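Long-range contacts in neuraminidase (Influenza A virus, PDB 4GDI), which has the beta-propeller fold of influenza sialidases and may remove terminal sialic acid from glycoconjugates, although its putative active site has diverged: residues A[135-140]-A[182-187]; A[217-222]-A[257-262]. All coordinates share one frame; numbering follows the deposited sequence.

Contact 1: A[135-140]-A[182-187]; sequences DTFSAS and GTVQRW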
loop_
_atom_site.group_PDB
_atom_site.type_symbol
_atom_site.label_atom_id
_atom_site.label_comp_id
_atom_site.label_asym_id
_atom_site.label_seq_id
_atom_site.Cartn_x
_atom_site.Cartn_y
_atom_site.Cartn_z
ATOM N N ASP A 135 1.563 -19.727 -23.108
ATOM C CA ASP A 135 0.951 -20.847 -23.811
ATOM C C ASP A 135 -0.560 -20.764 -23.791
ATOM O O ASP A 135 -1.152 -20.093 -22.942
ATOM C CB ASP A 135 1.412 -22.184 -23.207
ATOM C CG ASP A 135 1.727 -23.233 -24.269
ATOM O OD1 ASP A 135 1.268 -23.072 -25.420
ATOM O OD2 ASP A 135 2.432 -24.218 -23.953
ATOM N N THR A 136 -1.165 -21.438 -24.760
ATOM C CA THR A 136 -2.606 -21.547 -24.862
ATOM C C THR A 136 -2.960 -22.883 -25.483
ATOM O O THR A 136 -2.159 -23.459 -26.233
ATOM C CB THR A 136 -3.183 -20.487 -25.800
ATOM O OG1 THR A 136 -2.651 -20.693 -27.114
ATOM C CG2 THR A 136 -2.832 -19.095 -25.322
ATOM N N PHE A 137 -4.160 -23.370 -25.178
ATOM C CA PHE A 137 -4.741 -24.485 -25.910
ATOM C C PHE A 137 -6.273 -24.458 -25.806
ATOM O O PHE A 137 -6.836 -23.861 -24.892
ATOM C CB PHE A 137 -4.151 -25.826 -25.452
ATOM C CG PHE A 137 -4.271 -26.079 -23.975
ATOM C CD1 PHE A 137 -5.381 -26.712 -23.458
ATOM C CD2 PHE A 137 -3.253 -25.711 -23.111
ATOM C CE1 PHE A 137 -5.492 -26.964 -22.089
ATOM C CE2 PHE A 137 -3.354 -25.950 -21.735
ATOM C CZ PHE A 137 -4.479 -26.580 -21.230
ATOM N N SER A 138 -6.935 -25.090 -26.766
ATOM C CA SER A 138 -8.390 -25.013 -26.892
ATOM C C SER A 138 -9.070 -26.335 -26.575
ATOM O O SER A 138 -8.452 -27.391 -26.642
ATOM C CB SER A 138 -8.759 -24.608 -28.321
ATOM O OG SER A 138 -8.234 -23.337 -28.647
ATOM N N ALA A 139 -10.353 -26.261 -26.252
ATOM C CA ALA A 139 -11.165 -27.450 -26.055
ATOM C C ALA A 139 -10.974 -28.417 -27.205
ATOM O O ALA A 139 -10.793 -28.004 -28.351
ATOM C CB ALA A 139 -12.626 -27.066 -25.958
ATOM N N SER A 140 -11.027 -29.709 -26.911
ATOM C CA SER A 140 -10.943 -30.711 -27.970
ATOM C C SER A 140 -12.025 -31.780 -27.848
ATOM O O SER A 140 -12.171 -32.617 -28.732
ATOM C CB SER A 140 -9.559 -31.365 -27.975
ATOM O OG SER A 140 -9.361 -32.147 -26.811
ATOM N N GLY A 182 5.626 -22.105 -17.658
ATOM C CA GLY A 182 4.340 -21.769 -18.245
ATOM C C GLY A 182 4.093 -22.363 -19.617
ATOM O O GLY A 182 3.168 -21.948 -20.321
ATOM N N THR A 183 4.896 -23.359 -19.981
ATOM C CA THR A 183 4.838 -23.958 -21.310
ATOM C C THR A 183 4.524 -25.442 -21.181
ATOM O O THR A 183 5.216 -26.167 -20.454
ATOM C CB THR A 183 6.184 -23.802 -22.041
ATOM O OG1 THR A 183 6.587 -22.426 -22.026
ATOM C CG2 THR A 183 6.069 -24.281 -23.486
ATOM N N VAL A 184 3.516 -25.900 -21.911
ATOM C CA VAL A 184 3.137 -27.304 -21.867
ATOM C C VAL A 184 4.293 -28.172 -22.373
ATOM O O VAL A 184 4.747 -28.015 -23.502
ATOM C CB VAL A 184 1.876 -27.557 -22.703
ATOM C CG1 VAL A 184 1.538 -29.044 -22.737
ATOM C CG2 VAL A 184 0.718 -26.760 -22.140
ATOM N N GLN A 185 4.761 -29.080 -21.518
ATOM C CA GLN A 185 5.801 -30.041 -21.883
ATOM C C GLN A 185 5.182 -31.319 -22.417
ATOM O O GLN A 185 5.603 -31.851 -23.440
ATOM C CB GLN A 185 6.675 -30.363 -20.671
ATOM C CG GLN A 185 7.276 -29.120 -20.040
ATOM C CD GLN A 185 8.201 -28.388 -20.996
ATOM O OE1 GLN A 185 9.277 -28.879 -21.322
ATOM N NE2 GLN A 185 7.784 -27.213 -21.449
ATOM N N ARG A 186 4.187 -31.817 -21.705
ATOM C CA ARG A 186 3.428 -32.965 -22.149
ATOM C C ARG A 186 2.138 -33.046 -21.349
ATOM O O ARG A 186 1.919 -32.271 -20.421
ATOM C CB ARG A 186 4.242 -34.248 -22.005
ATOM C CG ARG A 186 4.736 -34.486 -20.625
ATOM C CD ARG A 186 5.755 -35.612 -20.549
ATOM N NE ARG A 186 6.451 -35.529 -19.274
ATOM C CZ ARG A 186 7.103 -36.522 -18.683
ATOM N NH1 ARG A 186 7.183 -37.726 -19.242
ATOM N NH2 ARG A 186 7.689 -36.296 -17.515
ATOM N N TRP A 187 1.266 -33.961 -21.745
ATOM C CA TRP A 187 0.059 -34.204 -20.995
ATOM C C TRP A 187 -0.325 -35.666 -21.124
ATOM O O TRP A 187 0.136 -36.376 -22.020
ATOM C CB TRP A 187 -1.068 -33.275 -21.454
ATOM C CG TRP A 187 -1.366 -33.337 -22.920
ATOM C CD1 TRP A 187 -0.831 -32.558 -23.900
ATOM C CD2 TRP A 187 -2.284 -34.221 -23.567
ATOM N NE1 TRP A 187 -1.350 -32.907 -25.121
ATOM C CE2 TRP A 187 -2.248 -33.926 -24.943
ATOM C CE3 TRP A 187 -3.130 -35.236 -23.118
ATOM C CZ2 TRP A 187 -3.027 -34.603 -25.869
ATOM C CZ3 TRP A 187 -3.902 -35.908 -24.037
ATOM C CH2 TRP A 187 -3.846 -35.592 -25.398
HETATM O O HOH W 1 3.896 -26.211 -25.133
#
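The carboxylate of Asp135 reaches over to the backbone of Thr183 and Val184, where OD2 accepts a nearly straight hydrogen bond from Val184 N (2.9 Å, 164° at the hydrogen). This joins two neighbouring blades of the beta-propeller: strands 132-138 and 183-189 are each the last strand of a four-stranded antiparallel sheet, and their short segments run 64° apart rather than pairing edge to edge. OD2 offers Val184 N its anti lone pair, the one turned away from OD1. It also takes a hydrogen bond from a water at 2.7 Å, and that same water donates to Val184 O, leaving the aspartate linked to both backbone polar groups of one residue. Asp135 is a calcium ligand in a determined structure of this protein, although no ion is bound to it in this chain. At the base of the side chain, Asp135 CB lies 3.4 Å from Gly182 O, the carbonyl that also accepts from the hydroxyl of Thr134, the residue before Asp135. Apolar packing is slight. Val184 CG2, anti to the carbonyl carbon and beside the backbone N, comes within 4.2 Å of Phe137 CE2 and lies 3.6 Å from Asp135 OD2. Tyr177, from the strand beside 183-189, stacks on the Phe137 ring and also touches Val184. Thr136, whose side chain faces away from the second segment, packs on Ile362 of a neighbouring subunit. Within 182-187, Gln185 folds back so that NE2 donates to Thr183 O at 2.9 Å, approaching from above the plane of that carbonyl.

Contact 2: A[217-222]-A[257-262]; sequences WNDAKR and KMAQEK. With CA (calcium ion), chain R.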
loop_
_atom_site.group_PDB
_atom_site.type_symbol
_atom_site.label_atom_id
_atom_site.label_comp_id
_atom_site.label_asym_id
_atom_site.label_seq_id
_atom_site.Cartn_x
_atom_site.Cartn_y
_atom_site.Cartn_z
ATOM N N TRP A 217 -21.348 -36.969 -11.054
ATOM C CA TRP A 217 -22.166 -37.854 -11.865
ATOM C C TRP A 217 -22.823 -38.949 -11.029
ATOM O O TRP A 217 -24.043 -38.953 -10.851
ATOM C CB TRP A 217 -21.289 -38.483 -12.943
ATOM C CG TRP A 217 -21.952 -39.537 -13.737
ATOM C CD1 TRP A 217 -23.293 -39.767 -13.844
ATOM C CD2 TRP A 217 -21.308 -40.523 -14.547
ATOM N NE1 TRP A 217 -23.524 -40.828 -14.680
ATOM C CE2 TRP A 217 -22.322 -41.316 -15.122
ATOM C CE3 TRP A 217 -19.968 -40.818 -14.843
ATOM C CZ2 TRP A 217 -22.042 -42.383 -15.967
ATOM C CZ3 TRP A 217 -19.692 -41.869 -15.689
ATOM C CH2 TRP A 217 -20.725 -42.646 -16.243
ATOM N N ASN A 218 -22.006 -39.864 -10.512
ATOM C CA ASN A 218 -22.517 -41.084 -9.905
ATOM C C ASN A 218 -21.761 -41.544 -8.660
ATOM O O ASN A 218 -21.614 -42.747 -8.452
ATOM C CB ASN A 218 -22.445 -42.206 -10.938
ATOM C CG ASN A 218 -21.049 -42.385 -11.493
ATOM O OD1 ASN A 218 -20.099 -41.732 -11.037
ATOM N ND2 ASN A 218 -20.905 -43.266 -12.478
ATOM N N ASP A 219 -21.275 -40.618 -7.836
ATOM C CA ASP A 219 -20.568 -41.028 -6.620
ATOM C C ASP A 219 -20.616 -39.975 -5.550
ATOM O O ASP A 219 -20.419 -38.788 -5.810
ATOM C CB ASP A 219 -19.101 -41.390 -6.918
ATOM C CG ASP A 219 -18.463 -42.264 -5.836
ATOM O OD1 ASP A 219 -19.100 -42.554 -4.795
ATOM O OD2 ASP A 219 -17.289 -42.662 -6.022
ATOM N N ALA A 220 -20.845 -40.438 -4.324
ATOM C CA ALA A 220 -20.834 -39.580 -3.158
ATOM C C ALA A 220 -19.559 -39.814 -2.344
ATOM O O ALA A 220 -19.299 -39.111 -1.374
ATOM C CB ALA A 220 -22.092 -39.834 -2.302
ATOM N N LYS A 221 -18.772 -40.812 -2.730
ATOM C CA LYS A 221 -17.401 -40.881 -2.244
ATOM C C LYS A 221 -16.616 -39.950 -3.152
ATOM O O LYS A 221 -17.081 -39.609 -4.245
ATOM C CB LYS A 221 -16.841 -42.304 -2.320
ATOM C CG LYS A 221 -17.135 -43.158 -1.088
ATOM C CD LYS A 221 -16.756 -44.614 -1.331
ATOM C CE LYS A 221 -17.038 -45.471 -0.096
ATOM N NZ LYS A 221 -16.542 -46.862 -0.270
ATOM N N ARG A 222 -15.442 -39.526 -2.706
ATOM C CA ARG A 222 -14.577 -38.706 -3.559
ATOM C C ARG A 222 -13.496 -39.595 -4.127
ATOM O O ARG A 222 -12.785 -40.247 -3.374
ATOM C CB ARG A 222 -13.950 -37.573 -2.757
ATOM C CG ARG A 222 -14.966 -36.645 -2.137
ATOM C CD ARG A 222 -14.280 -35.520 -1.396
ATOM N NE ARG A 222 -15.216 -34.551 -0.842
ATOM C CZ ARG A 222 -15.825 -33.608 -1.557
ATOM N NH1 ARG A 222 -15.618 -33.530 -2.861
ATOM N NH2 ARG A 222 -16.652 -32.748 -0.967
ATOM N N LYS A 257 -16.203 -49.977 -2.918
ATOM C CA LYS A 257 -17.205 -49.653 -3.923
ATOM C C LYS A 257 -17.670 -48.206 -3.824
ATOM O O LYS A 257 -17.647 -47.606 -2.757
ATOM C CB LYS A 257 -18.395 -50.610 -3.825
ATOM C CG LYS A 257 -18.011 -52.066 -4.090
ATOM C CD LYS A 257 -19.226 -52.932 -4.399
ATOM C CE LYS A 257 -20.212 -52.971 -3.243
ATOM N NZ LYS A 257 -21.467 -53.683 -3.619
ATOM N N MET A 258 -18.080 -47.663 -4.963
ATOM C CA MET A 258 -18.654 -46.331 -5.037
ATOM C C MET A 258 -19.927 -46.229 -4.204
ATOM O O MET A 258 -20.672 -47.197 -4.074
ATOM C CB MET A 258 -18.961 -45.998 -6.495
ATOM C CG MET A 258 -17.712 -45.903 -7.347
ATOM S SD MET A 258 -17.995 -45.873 -9.126
ATOM C CE MET A 258 -18.827 -44.315 -9.324
ATOM N N ALA A 259 -20.151 -45.053 -3.623
ATOM C CA ALA A 259 -21.387 -44.759 -2.902
ATOM C C ALA A 259 -22.347 -44.052 -3.853
ATOM O O ALA A 259 -22.336 -42.830 -3.984
ATOM C CB ALA A 259 -21.091 -43.891 -1.700
ATOM N N GLN A 260 -23.181 -44.821 -4.534
ATOM C CA GLN A 260 -24.000 -44.247 -5.587
ATOM C C GLN A 260 -25.250 -43.539 -5.071
ATOM O O GLN A 260 -25.840 -42.750 -5.801
ATOM C CB GLN A 260 -24.351 -45.313 -6.620
ATOM C CG GLN A 260 -23.160 -46.208 -6.933
ATOM C CD GLN A 260 -23.022 -46.538 -8.406
ATOM O OE1 GLN A 260 -22.462 -45.756 -9.182
ATOM N NE2 GLN A 260 -23.513 -47.713 -8.797
ATOM N N GLU A 261 -25.635 -43.775 -3.818
ATOM C CA GLU A 261 -26.802 -43.075 -3.266
ATOM C C GLU A 261 -26.544 -41.566 -3.252
ATOM O O GLU A 261 -25.657 -41.086 -2.541
ATOM C CB GLU A 261 -27.151 -43.558 -1.849
ATOM C CG GLU A 261 -28.486 -42.990 -1.336
ATOM C CD GLU A 261 -28.730 -43.220 0.158
ATOM O OE1 GLU A 261 -27.915 -43.903 0.819
ATOM O OE2 GLU A 261 -29.746 -42.700 0.675
ATOM N N LYS A 262 -27.328 -40.835 -4.041
ATOM C CA LYS A 262 -27.215 -39.380 -4.153
ATOM C C LYS A 262 -25.825 -38.971 -4.635
ATOM O O LYS A 262 -25.253 -37.988 -4.169
ATOM C CB LYS A 262 -27.558 -38.709 -2.830
ATOM C CG LYS A 262 -29.054 -38.797 -2.502
ATOM C CD LYS A 262 -29.323 -38.690 -1.016
ATOM C CE LYS A 262 -29.608 -37.257 -0.591
ATOM N NZ LYS A 262 -29.705 -37.137 0.894
HETATM CA CA CA R . -21.177 -36.600 -6.057
HETATM O O HOH W 2 -22.818 -36.693 -4.278
#
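OD1 of Asp219 is held from opposite faces of its carboxylate by two backbone N-H groups: Lys221 N at 2.7 Å, which closes an Asx turn within 217-222, and Ala259 N at 3.0 Å from across the contact. Neither donor lies in the carboxylate plane; they stand 65° and 40° out of it respectively, and together they should restrict the rotation of the group. One residue further along, Ala220 N donates to Ala259 O (2.8 Å), giving Ala259 a bond through each of its backbone polar atoms. Close by, the methyl groups of Ala220 and Ala259 meet. Lys221 stretches out fully beyond CG, running past Ala259 CB to bring NZ 2.8 Å from Lys257 O. Pro238 O and Asn240 O are bonded to it as well, so three carbonyl oxygens accept from this buried lysine's NZ. Met258 lays CB and CG against the Asp219 carboxylate, CG 3.5 Å from OD2, and its bend at chi3 (67°) brings CE to Asn218, 3.3 Å from the backbone O and close to OD1, which is itself bonded to Asn215 ND2. Asp219 also takes part in the calcium site, binding the ion through its backbone O at 2.3 Å, not through the carboxylate. A water ligand of the calcium donates to Lys262 O (2.8 Å), tying the second segment to the metal, and Asn215, Asp245, Gly263 and Gly265 complete the site. The contact therefore knits together two irregular loops, one joining strands 208-214 and 224-228 of a single propeller sheet, the other leading from that sheet's outermost strand 233-236 toward strand 277-281.

Overall arrangement
Coming from the N terminus, the chain passes through earlier sheets before it reaches strand 132-138, the last of its sheet, then builds the three preceding strands of the next sheet before 182-187 returns to close contact 1 over 41 intervening residues. Only after that does contact 2 open, at 217-222 in the following sheet; it closes at 257-262 across a span of 34 residues that includes strands 224-228 and 233-236. The two closures are thus in series, neither enclosing nor crossing the other. The centres of contacts 1 and 2 lie about 31 Å apart, without touching. Contact 1 ties blade to blade, whereas contact 2 gathers loops around a bound calcium.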